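Local coordinates for BDI_3064 protein (Parabacteroides distasonis ATCC 8503, PDB 5Z06) that hydrolyses linear beta-1,2-glucooligosaccharides of four or more glucose units from the non-reducing end, releasing the disaccharide sophorose, at residues A[427-433]-A[475-481]. Sequence-based numbering, arbitrary orientation.
Sequences WKNVEWS and MGPKYGI
Trp427 meets the second segment along the run of ring atoms from NE1 through CE2 and CZ2 to CH2: NE1 lies 3.5 Å from Pro477 CD, CZ2 is 3.6 Å from Met475 O, and CH2 sits beside Gly476 N. Its CG, anti to the backbone N, carries the indole to that segment, with the NE1 hydrogen bonded to Asp692 of helix 691-702. Lys428 lays its aliphatic CG against Pro477 CG, the two side chains crossing at about a right angle. Its carbonyl O accepts from water 1, which in turn accepts from Lys478 N, while Asn429 OD1 is linked through water 2 to Tyr479 OH. Here the loop after helix 414-428 packs on the loop after helix 467-475, the latter in the glycoamylase-like region of this GH144 enzyme. Glu431, centre of an inverse gamma turn, sets CG 3.7 Å from the Tyr479 ring centroid, only 7° off the normal, a CH-pi contact; Lys478 CG lies over the opposite face, and Glu431 OE1 is hydrogen-bonded to His365 ND1. With an alanine at Tyr479, Glu431 CG and Lys478 CG would probably lose the ring between them, and water 2 its phenolic partner. Trp432 packs CD1 4.0 Å from Gly476 CA, where a beta carbon would collide with the ring. Ser433 N donates to Tyr479 O (3.1 Å, 142° at the hydrogen), in the carbonyl plane; serine's short side chain holds OG between the backbone N and the carbonyl carbon, from where it reaches Tyr479 O weakly, at 3.4 Å, and Ile481 CG2 packs 3.6 Å from Ser433 CA.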
ATOM      1  N   TRP A 427      26.176   4.112   9.571  1.00 28.34           N
ATOM      2  CA  TRP A 427      26.186   2.750  10.099  1.00 28.91           C
ATOM      3  C   TRP A 427      26.956   2.603  11.431  1.00 30.50           C
ATOM      4  O   TRP A 427      26.424   2.057  12.393  1.00 28.80           O
ATOM      5  CB  TRP A 427      26.762   1.815   9.052  1.00 27.75           C
ATOM      6  CG  TRP A 427      27.239   0.487   9.509  1.00 27.67           C
ATOM      7  CD1 TRP A 427      28.498   0.004   9.371  1.00 26.40           C
ATOM      8  CD2 TRP A 427      26.471  -0.552  10.128  1.00 27.30           C
ATOM      9  NE1 TRP A 427      28.564  -1.275   9.841  1.00 27.18           N
ATOM     10  CE2 TRP A 427      27.339  -1.642  10.326  1.00 27.70           C
ATOM     11  CE3 TRP A 427      25.147  -0.671  10.523  1.00 27.35           C
ATOM     12  CZ2 TRP A 427      26.926  -2.834  10.920  1.00 27.91           C
ATOM     13  CZ3 TRP A 427      24.731  -1.856  11.109  1.00 27.06           C
ATOM     14  CH2 TRP A 427      25.618  -2.917  11.311  1.00 27.77           C
ATOM     15  N   LYS A 428      28.190   3.084  11.466  1.00 31.57           N
ATOM     16  CA  LYS A 428      29.005   3.000  12.682  1.00 36.13           C
ATOM     17  C   LYS A 428      28.349   3.685  13.854  1.00 34.48           C
ATOM     18  O   LYS A 428      28.519   3.254  14.995  1.00 33.96           O
ATOM     19  CB  LYS A 428      30.387   3.622  12.481  1.00 40.66           C
ATOM     20  CG  LYS A 428      31.364   2.716  11.757  1.00 49.07           C
ATOM     21  CD  LYS A 428      32.470   3.504  11.058  1.00 53.88           C
ATOM     22  CE  LYS A 428      33.552   2.579  10.512  1.00 55.35           C
ATOM     23  NZ  LYS A 428      34.335   3.299   9.472  1.00 57.99           N
ATOM     24  N   ASN A 429      27.618   4.761  13.571  1.00 33.14           N
ATOM     25  CA  ASN A 429      27.028   5.560  14.635  1.00 34.22           C
ATOM     26  C   ASN A 429      25.663   5.131  15.105  1.00 28.94           C
ATOM     27  O   ASN A 429      25.144   5.756  16.019  1.00 29.57           O
ATOM     28  CB  ASN A 429      27.067   7.052  14.270  1.00 36.00           C
ATOM     29  CG  ASN A 429      28.480   7.572  14.241  1.00 36.97           C
ATOM     30  OD1 ASN A 429      29.285   7.210  15.093  1.00 42.24           O
ATOM     31  ND2 ASN A 429      28.800   8.374  13.254  1.00 38.05           N
ATOM     32  N   VAL A 430      25.096   4.066  14.550  1.00 28.73           N
ATOM     33  CA  VAL A 430      23.860   3.529  15.115  1.00 28.17           C
ATOM     34  C   VAL A 430      24.234   2.874  16.442  1.00 28.19           C
ATOM     35  O   VAL A 430      24.893   1.820  16.477  1.00 28.49           O
ATOM     36  CB  VAL A 430      23.156   2.482  14.230  1.00 27.58           C
ATOM     37  CG1 VAL A 430      21.883   2.010  14.920  1.00 26.18           C
ATOM     38  CG2 VAL A 430      22.822   3.046  12.869  1.00 26.52           C
ATOM     39  N   GLU A 431      23.814   3.490  17.535  1.00 30.92           N
ATOM     40  CA  GLU A 431      24.133   2.948  18.861  1.00 31.46           C
ATOM     41  C   GLU A 431      23.176   1.813  19.229  1.00 30.31           C
ATOM     42  O   GLU A 431      22.284   1.978  20.069  1.00 27.65           O
ATOM     43  CB  GLU A 431      24.105   4.045  19.916  1.00 33.77           C
ATOM     44  CG  GLU A 431      25.022   5.209  19.620  1.00 34.86           C
ATOM     45  CD  GLU A 431      24.665   6.442  20.426  1.00 37.32           C
ATOM     46  OE1 GLU A 431      24.318   6.283  21.623  1.00 41.48           O
ATOM     47  OE2 GLU A 431      24.731   7.557  19.858  1.00 33.34           O
ATOM     48  N   TRP A 432      23.381   0.657  18.604  1.00 29.32           N
ATOM     49  CA  TRP A 432      22.544  -0.528  18.857  1.00 28.78           C
ATOM     50  C   TRP A 432      22.473  -0.853  20.353  1.00 29.52           C
ATOM     51  O   TRP A 432      21.401  -1.127  20.882  1.00 29.33           O
ATOM     52  CB  TRP A 432      23.050  -1.758  18.085  1.00 28.61           C
ATOM     53  CG  TRP A 432      23.155  -1.538  16.606  1.00 27.83           C
ATOM     54  CD1 TRP A 432      24.279  -1.266  15.914  1.00 26.67           C
ATOM     55  CD2 TRP A 432      22.092  -1.569  15.652  1.00 28.54           C
ATOM     56  NE1 TRP A 432      24.000  -1.133  14.582  1.00 27.24           N
ATOM     57  CE2 TRP A 432      22.656  -1.302  14.396  1.00 29.03           C
ATOM     58  CE3 TRP A 432      20.721  -1.787  15.738  1.00 28.94           C
ATOM     59  CZ2 TRP A 432      21.893  -1.223  13.244  1.00 28.23           C
ATOM     60  CZ3 TRP A 432      19.975  -1.730  14.589  1.00 29.91           C
ATOM     61  CH2 TRP A 432      20.567  -1.436  13.359  1.00 29.14           C
ATOM     62  N   SER A 433      23.622  -0.799  21.020  1.00 31.34           N
ATOM     63  CA  SER A 433      23.744  -1.110  22.444  1.00 31.56           C
ATOM     64  C   SER A 433      22.862  -0.248  23.303  1.00 30.94           C
ATOM     65  O   SER A 433      22.353  -0.719  24.304  1.00 34.43           O
ATOM     66  CB  SER A 433      25.196  -0.985  22.909  1.00 31.75           C
ATOM     67  OG  SER A 433      25.752   0.244  22.497  1.00 31.45           O
ATOM     68  N   MET A 475      26.380  -6.905  14.458  1.00 28.41           N
ATOM     69  CA  MET A 475      27.378  -6.575  13.427  1.00 27.99           C
ATOM     70  C   MET A 475      27.917  -5.187  13.582  1.00 27.95           C
ATOM     71  O   MET A 475      28.958  -4.874  13.022  1.00 28.75           O
ATOM     72  CB  MET A 475      26.758  -6.689  12.045  1.00 27.35           C
ATOM     73  CG  MET A 475      26.281  -8.094  11.713  1.00 27.09           C
ATOM     74  SD  MET A 475      24.989  -8.053  10.455  1.00 28.08           S
ATOM     75  CE  MET A 475      24.781  -9.820  10.216  1.00 26.38           C
ATOM     76  N   GLY A 476      27.196  -4.332  14.304  1.00 30.04           N
ATOM     77  CA  GLY A 476      27.613  -2.954  14.535  1.00 30.90           C
ATOM     78  C   GLY A 476      29.045  -2.950  15.033  1.00 32.18           C
ATOM     79  O   GLY A 476      29.333  -3.598  16.031  1.00 31.88           O
ATOM     80  N   PRO A 477      29.953  -2.257  14.325  1.00 33.43           N
ATOM     81  CA  PRO A 477      31.365  -2.361  14.664  1.00 33.01           C
ATOM     82  C   PRO A 477      31.759  -1.553  15.895  1.00 33.92           C
ATOM     83  O   PRO A 477      32.705  -1.915  16.584  1.00 39.31           O
ATOM     84  CB  PRO A 477      32.052  -1.811  13.412  1.00 32.19           C
ATOM     85  CG  PRO A 477      31.091  -0.780  12.924  1.00 33.20           C
ATOM     86  CD  PRO A 477      29.743  -1.412  13.133  1.00 33.65           C
ATOM     87  N   LYS A 478      31.064  -0.460  16.161  1.00 35.65           N
ATOM     88  CA  LYS A 478      31.390   0.389  17.295  1.00 37.71           C
ATOM     89  C   LYS A 478      30.455   0.146  18.494  1.00 35.58           C
ATOM     90  O   LYS A 478      30.899   0.058  19.628  1.00 36.10           O
ATOM     91  CB  LYS A 478      31.331   1.850  16.871  1.00 41.91           C
ATOM     92  CG  LYS A 478      31.752   2.802  17.965  1.00 46.83           C
ATOM     93  CD  LYS A 478      31.958   4.196  17.418  1.00 54.25           C
ATOM     94  CE  LYS A 478      32.474   5.085  18.531  1.00 56.80           C
ATOM     95  NZ  LYS A 478      32.586   6.453  17.990  1.00 60.78           N
ATOM     96  N   TYR A 479      29.159   0.072  18.239  1.00 34.44           N
ATOM     97  CA  TYR A 479      28.167   0.012  19.306  1.00 33.27           C
ATOM     98  C   TYR A 479      27.433  -1.300  19.251  1.00 31.16           C
ATOM     99  O   TYR A 479      26.248  -1.351  19.539  1.00 33.11           O
ATOM    100  CB  TYR A 479      27.192   1.157  19.167  1.00 33.44           C
ATOM    101  CG  TYR A 479      27.824   2.517  19.305  1.00 35.06           C
ATOM    102  CD1 TYR A 479      28.247   2.975  20.552  1.00 34.39           C
ATOM    103  CD2 TYR A 479      27.976   3.354  18.196  1.00 32.91           C
ATOM    104  CE1 TYR A 479      28.812   4.227  20.693  1.00 35.46           C
ATOM    105  CE2 TYR A 479      28.535   4.612  18.316  1.00 33.01           C
ATOM    106  CZ  TYR A 479      28.957   5.043  19.567  1.00 36.45           C
ATOM    107  OH  TYR A 479      29.516   6.283  19.715  1.00 37.45           O
ATOM    108  N   GLY A 480      28.162  -2.357  18.894  1.00 29.76           N
ATOM    109  CA  GLY A 480      27.609  -3.660  18.769  1.00 29.19           C
ATOM    110  C   GLY A 480      27.167  -4.172  20.109  1.00 31.56           C
ATOM    111  O   GLY A 480      27.586  -3.682  21.158  1.00 32.75           O
ATOM    112  N   ILE A 481      26.280  -5.144  20.049  1.00 31.17           N
ATOM    113  CA  ILE A 481      25.862  -5.880  21.211  1.00 32.38           C
ATOM    114  C   ILE A 481      26.481  -7.261  21.069  1.00 32.57           C
ATOM    115  O   ILE A 481      26.938  -7.674  19.990  1.00 30.71           O
ATOM    116  CB  ILE A 481      24.326  -5.946  21.346  1.00 31.23           C
ATOM    117  CG1 ILE A 481      23.691  -6.785  20.229  1.00 30.68           C
ATOM    118  CG2 ILE A 481      23.744  -4.542  21.385  1.00 30.51           C
ATOM    119  CD1 ILE A 481      22.178  -6.868  20.355  1.00 33.14           C
TER
HETATM  120  O   HOH W   1      28.489   0.787  15.436  1.00 31.04           O
HETATM  121  O   HOH W   2      28.353   8.226  17.840  1.00 38.43           O